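Local coordinates for protein proline dehydrogenase (PDB 3HAZ) that probably oxidises proline to glutamate in two steps, with an FAD-dependent proline dehydrogenase and an NAD-dependent aldehyde dehydrogenase joined in one chain, at residues Leu149-Pro152 and Ala153-Ala157; Trp659-Pro662 and Leu663-Leu667. One frame throughout, in Å; residues are numbered along the deposited sequence.

Interaction 1 (Leu149-Pro152 and Ala153-Ala157)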
ATOM      1  N   LEU A 149      37.162  -4.881  15.303  1.00 28.50           N
ATOM      2  CA  LEU A 149      37.266  -5.588  16.575  1.00 27.20           C
ATOM      3  C   LEU A 149      38.298  -4.976  17.524  1.00 32.10           C
ATOM      4  O   LEU A 149      38.179  -5.105  18.741  1.00 30.34           O
ATOM      5  CB  LEU A 149      37.615  -7.062  16.335  1.00 27.27           C
ATOM      6  CG  LEU A 149      36.635  -7.952  15.567  1.00 27.22           C
ATOM      7  CD1 LEU A 149      37.265  -9.307  15.280  1.00 28.92           C
ATOM      8  CD2 LEU A 149      35.330  -8.125  16.328  1.00 27.97           C
ATOM      9  N   GLY A 150      39.307  -4.309  16.965  1.00 27.04           N
ATOM     10  CA  GLY A 150      40.449  -3.849  17.738  1.00 19.20           C
ATOM     11  C   GLY A 150      41.587  -4.841  17.574  1.00 26.62           C
ATOM     12  O   GLY A 150      41.349  -6.033  17.369  1.00 22.64           O
ATOM     13  N   ALA A 151      42.824  -4.359  17.651  1.00 25.82           N
ATOM     14  CA  ALA A 151      43.984  -5.234  17.466  1.00 29.13           C
ATOM     15  C   ALA A 151      44.052  -6.391  18.474  1.00 26.53           C
ATOM     16  O   ALA A 151      44.351  -7.526  18.096  1.00 27.56           O
ATOM     17  CB  ALA A 151      45.278  -4.426  17.473  1.00 24.39           C
ATOM     18  N   PRO A 152      43.784  -6.114  19.764  1.00 23.63           N
ATOM     19  CA  PRO A 152      43.863  -7.218  20.733  1.00 22.53           C
ATOM     20  C   PRO A 152      42.920  -8.392  20.433  1.00 24.93           C
ATOM     21  O   PRO A 152      43.318  -9.552  20.584  1.00 20.56           O
ATOM     22  CB  PRO A 152      43.514  -6.538  22.068  1.00 22.94           C
ATOM     23  CG  PRO A 152      43.987  -5.125  21.887  1.00 18.80           C
ATOM     24  CD  PRO A 152      43.675  -4.800  20.430  1.00 20.11           C
ATOM     25  N   ALA A 153      41.697  -8.110  19.997  1.00 19.71           N
ATOM     26  CA  ALA A 153      40.771  -9.194  19.678  1.00 27.50           C
ATOM     27  C   ALA A 153      41.248  -9.983  18.453  1.00 32.14           C
ATOM     28  O   ALA A 153      41.047 -11.195  18.368  1.00 26.76           O
ATOM     29  CB  ALA A 153      39.353  -8.656  19.461  1.00 27.00           C
ATOM     30  N   VAL A 154      41.876  -9.295  17.503  1.00 26.59           N
ATOM     31  CA  VAL A 154      42.396  -9.968  16.318  1.00 26.06           C
ATOM     32  C   VAL A 154      43.523 -10.934  16.698  1.00 24.05           C
ATOM     33  O   VAL A 154      43.605 -12.044  16.170  1.00 23.79           O
ATOM     34  CB  VAL A 154      42.865  -8.964  15.239  1.00 24.38           C
ATOM     35  CG1 VAL A 154      43.570  -9.702  14.072  1.00 17.78           C
ATOM     36  CG2 VAL A 154      41.677  -8.141  14.742  1.00 24.25           C
ATOM     37  N   ARG A 155      44.379 -10.515  17.627  1.00 23.17           N
ATOM     38  CA  ARG A 155      45.430 -11.391  18.139  1.00 22.96           C
ATOM     39  C   ARG A 155      44.812 -12.614  18.803  1.00 29.10           C
ATOM     40  O   ARG A 155      45.218 -13.751  18.546  1.00 24.56           O
ATOM     41  CB  ARG A 155      46.348 -10.642  19.116  1.00 18.23           C
ATOM     42  CG  ARG A 155      47.065  -9.461  18.473  1.00 25.16           C
ATOM     43  CD  ARG A 155      47.991  -8.723  19.438  1.00 29.59           C
ATOM     44  NE  ARG A 155      48.555  -7.545  18.784  1.00 34.40           N
ATOM     45  CZ  ARG A 155      48.300  -6.289  19.137  1.00 33.94           C
ATOM     46  NH1 ARG A 155      47.509  -6.033  20.172  1.00 28.30           N
ATOM     47  NH2 ARG A 155      48.847  -5.288  18.459  1.00 31.20           N
ATOM     48  N   THR A 156      43.811 -12.376  19.643  1.00 26.30           N
ATOM     49  CA  THR A 156      43.104 -13.468  20.307  1.00 22.26           C
ATOM     50  C   THR A 156      42.450 -14.408  19.291  1.00 22.24           C
ATOM     51  O   THR A 156      42.556 -15.627  19.407  1.00 19.03           O
ATOM     52  CB  THR A 156      42.044 -12.925  21.270  1.00 22.14           C
ATOM     53  OG1 THR A 156      42.685 -12.097  22.246  1.00 29.00           O
ATOM     54  CG2 THR A 156      41.327 -14.066  21.971  1.00 26.06           C
ATOM     55  N   ALA A 157      41.779 -13.839  18.294  1.00 18.08           N
ATOM     56  CA  ALA A 157      41.179 -14.646  17.234  1.00 21.35           C
ATOM     57  C   ALA A 157      42.236 -15.442  16.452  1.00 26.32           C
ATOM     58  O   ALA A 157      42.007 -16.592  16.069  1.00 22.69           O
ATOM     59  CB  ALA A 157      40.359 -13.768  16.290  1.00 16.80           C
TER
HETATM   60  O   HOH W   1      40.531  -5.606  20.688  1.00 28.37           O

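Interaction 2 (Trp659-Pro662 and Leu663-Leu667). With NAD (nicotinamide-adenine-dinucleotide), chain D.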
ATOM      1  N   TRP A 659      34.287 -11.166 -37.794  1.00 28.76           N
ATOM      2  CA  TRP A 659      34.188 -12.601 -38.042  1.00 33.92           C
ATOM      3  C   TRP A 659      34.168 -13.450 -36.766  1.00 34.02           C
ATOM      4  O   TRP A 659      33.809 -14.627 -36.809  1.00 30.31           O
ATOM      5  CB  TRP A 659      35.351 -13.052 -38.933  1.00 36.52           C
ATOM      6  CG  TRP A 659      36.683 -12.620 -38.402  1.00 39.51           C
ATOM      7  CD1 TRP A 659      37.406 -11.527 -38.787  1.00 42.55           C
ATOM      8  CD2 TRP A 659      37.444 -13.263 -37.371  1.00 32.10           C
ATOM      9  NE1 TRP A 659      38.572 -11.454 -38.063  1.00 40.88           N
ATOM     10  CE2 TRP A 659      38.619 -12.507 -37.188  1.00 37.02           C
ATOM     11  CE3 TRP A 659      37.247 -14.406 -36.593  1.00 32.83           C
ATOM     12  CZ2 TRP A 659      39.594 -12.857 -36.254  1.00 39.01           C
ATOM     13  CZ3 TRP A 659      38.218 -14.754 -35.662  1.00 35.29           C
ATOM     14  CH2 TRP A 659      39.375 -13.979 -35.501  1.00 34.66           C
ATOM     15  N   ASN A 660      34.551 -12.863 -35.635  1.00 29.50           N
ATOM     16  CA  ASN A 660      34.765 -13.659 -34.424  1.00 29.27           C
ATOM     17  C   ASN A 660      33.485 -13.983 -33.648  1.00 37.62           C
ATOM     18  O   ASN A 660      33.428 -14.985 -32.930  1.00 31.03           O
ATOM     19  CB  ASN A 660      35.823 -13.023 -33.517  1.00 30.23           C
ATOM     20  CG  ASN A 660      35.373 -11.702 -32.926  1.00 29.30           C
ATOM     21  OD1 ASN A 660      34.597 -10.966 -33.533  1.00 30.55           O
ATOM     22  ND2 ASN A 660      35.876 -11.387 -31.735  1.00 28.30           N
ATOM     23  N   PHE A 661      32.473 -13.129 -33.799  1.00 30.94           N
ATOM     24  CA  PHE A 661      31.115 -13.427 -33.348  1.00 22.62           C
ATOM     25  C   PHE A 661      30.162 -13.119 -34.495  1.00 28.44           C
ATOM     26  O   PHE A 661      29.422 -12.136 -34.455  1.00 29.62           O
ATOM     27  CB  PHE A 661      30.754 -12.616 -32.106  1.00 24.97           C
ATOM     28  CG  PHE A 661      31.512 -13.036 -30.870  1.00 31.09           C
ATOM     29  CD1 PHE A 661      32.681 -12.389 -30.502  1.00 29.16           C
ATOM     30  CD2 PHE A 661      31.060 -14.088 -30.089  1.00 34.13           C
ATOM     31  CE1 PHE A 661      33.377 -12.775 -29.371  1.00 37.39           C
ATOM     32  CE2 PHE A 661      31.754 -14.481 -28.958  1.00 36.25           C
ATOM     33  CZ  PHE A 661      32.910 -13.825 -28.599  1.00 35.43           C
ATOM     34  N   PRO A 662      30.189 -13.976 -35.527  1.00 24.65           N
ATOM     35  CA  PRO A 662      29.567 -13.764 -36.837  1.00 25.49           C
ATOM     36  C   PRO A 662      28.055 -13.771 -36.752  1.00 26.74           C
ATOM     37  O   PRO A 662      27.385 -13.316 -37.676  1.00 31.36           O
ATOM     38  CB  PRO A 662      30.023 -14.986 -37.655  1.00 25.07           C
ATOM     39  CG  PRO A 662      30.995 -15.723 -36.823  1.00 20.06           C
ATOM     40  CD  PRO A 662      30.783 -15.316 -35.404  1.00 21.70           C
ATOM     41  N   LEU A 663      27.525 -14.316 -35.664  1.00 23.46           N
ATOM     42  CA  LEU A 663      26.083 -14.375 -35.482  1.00 25.17           C
ATOM     43  C   LEU A 663      25.583 -13.375 -34.442  1.00 27.74           C
ATOM     44  O   LEU A 663      24.692 -12.577 -34.730  1.00 28.37           O
ATOM     45  CB  LEU A 663      25.636 -15.788 -35.104  1.00 26.48           C
ATOM     46  CG  LEU A 663      24.145 -15.891 -34.779  1.00 27.94           C
ATOM     47  CD1 LEU A 663      23.343 -15.567 -36.017  1.00 23.01           C
ATOM     48  CD2 LEU A 663      23.786 -17.278 -34.243  1.00 28.06           C
ATOM     49  N   ALA A 664      26.158 -13.409 -33.242  1.00 24.74           N
ATOM     50  CA  ALA A 664      25.609 -12.635 -32.124  1.00 23.91           C
ATOM     51  C   ALA A 664      25.858 -11.135 -32.240  1.00 22.22           C
ATOM     52  O   ALA A 664      24.963 -10.335 -31.985  1.00 26.53           O
ATOM     53  CB  ALA A 664      26.120 -13.164 -30.782  1.00 16.88           C
ATOM     54  N   ILE A 665      27.073 -10.755 -32.609  1.00 24.63           N
ATOM     55  CA  ILE A 665      27.396  -9.345 -32.762  1.00 25.58           C
ATOM     56  C   ILE A 665      26.723  -8.816 -34.014  1.00 29.08           C
ATOM     57  O   ILE A 665      26.241  -7.682 -34.042  1.00 29.20           O
ATOM     58  CB  ILE A 665      28.916  -9.121 -32.836  1.00 25.17           C
ATOM     59  CG1 ILE A 665      29.523  -9.263 -31.443  1.00 29.87           C
ATOM     60  CG2 ILE A 665      29.231  -7.739 -33.408  1.00 21.08           C
ATOM     61  CD1 ILE A 665      30.997  -8.976 -31.402  1.00 35.11           C
ATOM     62  N   PHE A 666      26.684  -9.653 -35.047  1.00 31.01           N
ATOM     63  CA  PHE A 666      25.941  -9.327 -36.254  1.00 29.50           C
ATOM     64  C   PHE A 666      24.499  -8.968 -35.908  1.00 30.70           C
ATOM     65  O   PHE A 666      24.022  -7.891 -36.263  1.00 29.94           O
ATOM     66  CB  PHE A 666      25.965 -10.486 -37.255  1.00 30.44           C
ATOM     67  CG  PHE A 666      25.106 -10.244 -38.465  1.00 23.19           C
ATOM     68  CD1 PHE A 666      25.600  -9.531 -39.547  1.00 23.57           C
ATOM     69  CD2 PHE A 666      23.793 -10.691 -38.502  1.00 25.05           C
ATOM     70  CE1 PHE A 666      24.805  -9.287 -40.661  1.00 25.41           C
ATOM     71  CE2 PHE A 666      22.986 -10.448 -39.611  1.00 27.85           C
ATOM     72  CZ  PHE A 666      23.493  -9.746 -40.690  1.00 24.25           C
ATOM     73  N   LEU A 667      23.818  -9.874 -35.209  1.00 28.40           N
ATOM     74  CA  LEU A 667      22.410  -9.691 -34.857  1.00 26.42           C
ATOM     75  C   LEU A 667      22.194  -8.633 -33.781  1.00 23.39           C
ATOM     76  O   LEU A 667      21.198  -7.916 -33.804  1.00 27.14           O
ATOM     77  CB  LEU A 667      21.784 -11.017 -34.412  1.00 27.78           C
ATOM     78  CG  LEU A 667      21.351 -11.942 -35.548  1.00 27.52           C
ATOM     79  CD1 LEU A 667      20.755 -13.231 -35.006  1.00 24.89           C
ATOM     80  CD2 LEU A 667      20.353 -11.218 -36.442  1.00 29.37           C
TER
HETATM   81  PA  NAD D2003      38.350  -5.404 -39.029  0.55 28.07           P
HETATM   82  O1A NAD D2003      38.699  -3.844 -38.664  0.55 22.47           O
HETATM   83  O2A NAD D2003      39.494  -6.023 -39.718  0.55 33.15           O
HETATM   84  O5B NAD D2003      37.014  -5.395 -40.030  0.55 37.48           O
HETATM   85  C5B NAD D2003      35.744  -5.734 -39.488  0.55 36.36           C
HETATM   86  C4B NAD D2003      34.602  -5.286 -40.413  0.55 35.10           C
HETATM   87  O4B NAD D2003      34.777  -3.953 -41.028  0.55 35.05           O
HETATM   88  C3B NAD D2003      34.361  -6.202 -41.682  0.55 23.68           C
HETATM   89  O3B NAD D2003      33.075  -6.650 -41.985  0.55 29.06           O
HETATM   90  C2B NAD D2003      35.200  -5.482 -42.733  0.55 31.06           C
HETATM   91  O2B NAD D2003      35.207  -5.943 -44.066  0.55 31.57           O
HETATM   92  C1B NAD D2003      34.833  -4.091 -42.445  0.55 34.41           C
HETATM   93  N9A NAD D2003      35.811  -3.147 -43.006  0.55 37.28           N
HETATM   94  C8A NAD D2003      37.125  -3.373 -43.264  0.55 37.20           C
HETATM   95  N7A NAD D2003      37.679  -2.171 -43.795  0.55 37.31           N
HETATM   96  C5A NAD D2003      36.651  -1.203 -43.849  0.55 39.31           C
HETATM   97  C6A NAD D2003      36.638   0.120 -44.277  0.55 36.32           C
HETATM   98  N6A NAD D2003      37.859   0.726 -44.782  0.55 33.86           N
HETATM   99  N1A NAD D2003      35.490   0.843 -44.220  0.55 37.26           N
HETATM  100  C2A NAD D2003      34.329   0.261 -43.738  0.55 37.56           C
HETATM  101  N3A NAD D2003      34.340  -1.041 -43.317  0.55 37.47           N
HETATM  102  C4A NAD D2003      35.505  -1.775 -43.374  0.55 36.06           C
HETATM  103  O3  NAD D2003      37.937  -6.258 -37.645  0.55 43.06           O
HETATM  104  PN  NAD D2003      37.927  -7.930 -37.677  0.55 40.60           P
HETATM  105  O1N NAD D2003      39.373  -8.471 -38.301  0.55 53.52           O
HETATM  106  O2N NAD D2003      36.810  -8.405 -38.496  0.55 31.14           O
HETATM  107  O5D NAD D2003      37.752  -8.525 -36.128  0.55 40.85           O
HETATM  108  C5D NAD D2003      38.821  -8.402 -35.200  0.55 39.49           C
HETATM  109  C4D NAD D2003      38.777  -7.075 -34.413  0.55 37.60           C
HETATM  110  O4D NAD D2003      37.430  -6.601 -33.979  0.55 30.05           O
HETATM  111  C3D NAD D2003      39.691  -6.869 -33.129  0.55 19.55           C
HETATM  112  O3D NAD D2003      40.615  -5.808 -33.103  0.55 15.19           O
HETATM  113  C2D NAD D2003      38.619  -6.955 -32.021  0.55 29.69           C
HETATM  114  O2D NAD D2003      38.956  -6.778 -30.658  0.55 32.90           O
HETATM  115  C1D NAD D2003      37.513  -6.194 -32.628  0.55 26.77           C
HETATM  116  N1N NAD D2003      36.268  -6.564 -31.941  0.55 26.34           N
HETATM  117  C2N NAD D2003      35.825  -5.785 -30.856  0.55 22.54           C
HETATM  118  C3N NAD D2003      34.599  -6.156 -30.156  0.55 24.47           C
HETATM  119  C7N NAD D2003      34.109  -5.298 -28.976  0.55 17.17           C
HETATM  120  O7N NAD D2003      33.023  -5.468 -28.549  0.55 20.78           O
HETATM  121  N7N NAD D2003      34.920  -4.200 -28.489  0.55 18.34           N
HETATM  122  C4N NAD D2003      33.832  -7.352 -30.586  0.55 34.79           C
HETATM  123  C5N NAD D2003      34.272  -8.122 -31.665  0.55 31.67           C
HETATM  124  C6N NAD D2003      35.513  -7.747 -32.379  0.55 26.83           C

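Interaction 1 (Leu149-Pro152 and Ala153-Ala157)
Leu149 and Ala153 meet where helix 140-149 gives way, through Gly150, to helix 151-168. Gly150 leaves helical geometry with a positive phi of 98° and occupies the N-cap position of the second helix. Its carbonyl O accepts a weak bond from Val154 N at 3.3 Å. The helical ladder then tightens: Arg155 N reaches Ala151 O at 3.0 Å, and Thr156 N reaches Pro152 O, also at 3.0 Å. Pro152 sits in the first turn, where its lack of an N-H costs the helix no bond. Ala153 N gives its hydrogen to a water 2.8 Å away, and this water donates in turn to Leu149 O, bridging the end of one helix to the start of the next.

Side chains fill the corner around this backbone. Leu149 CB lies 3.9 Å from Ala153 CB, and Phe67 packs against Leu149. Val154 directs CG1 anti to its backbone N (chi1 173°), which leaves CG2 beside that N and 3.4 Å from Gly150 O; its side chain also touches Leu145 and Val146 of the preceding helix. The extended Arg155 chain runs back toward the helix start and lays one guanidinium face over Ala151 CB, 3.8 Å from NH2. The charge itself is held by a salt bridge from NH2 to Glu103. Across the subunit interface, Ala151 N bonds to Glu48 of the second subunit, and Thr156 OG1 is hydrogen-bonded to Lys52 O of that subunit. A glycine of positive phi thus ends helix 140-149 and also N-caps helix 151-168, with a proline in the second helix's first turn, at a subunit interface within the range of the DNA-binding family domain.

Interaction 2 (Trp659-Pro662 and Leu663-Leu667)
The NAD site of the aldehyde dehydrogenase unit is lined here by the loop after strand 641-656 and the first turn of helix 664-675, where Phe661 meets Ile665. Ile665 N donates to Phe661 O at 3.3 Å, tilted 31° from the carbonyl plane. Beside this bond Phe661 CB touches Ile665 CG1 at 3.6 Å, the two side chains running slantwise past each other. With CG1 beside its backbone N (chi1 -75°) and the chain extended beyond, Ile665 carries CD1 to 3.4 Å from NAD C4N, the hydride-accepting carbon. Asn660 OD1 approaches the same ring, 3.4 Å from C5N, while its ND2 is hydrogen-bonded to Gln792 O. Trp659 presents NE1 at the indole edge to phosphate oxygen O1N of NAD, a weak hydrogen bond of 3.1 Å, and one face of the indole rests against Asn660 CB. At the helix start, Glu610 accepts from the backbone N of both Leu663 and Ala664. Loop and helix start thus touch the cofactor in two regions: a polar contact at the pyrophosphate, and at the nicotinamide the apolar CD1 of Ile665 with the carboxamide oxygen of Asn660, consistent with holding that ring in place for hydride transfer.

Overall arrangement
From the N terminus, the chain first forms interaction 1 at the turn from helix 140-149 into helix 151-168. It then runs through the parallel-stranded barrel of the proline dehydrogenase unit, where FAD binds, before reaching interaction 2 between strand 641-656 and helix 664-675 in the aldehyde dehydrogenase unit. Each contact is local and continuous in sequence, so neither encloses a long loop; they lie in series, without nesting or crossing. The centres of interaction 1 and interaction 2 are about 55 Å apart, on opposite sides of the chain's centre, and the two do not touch. Interaction 1 joins two helices beside another subunit, whereas interaction 2 links a strand's exit to a helix at the NAD site.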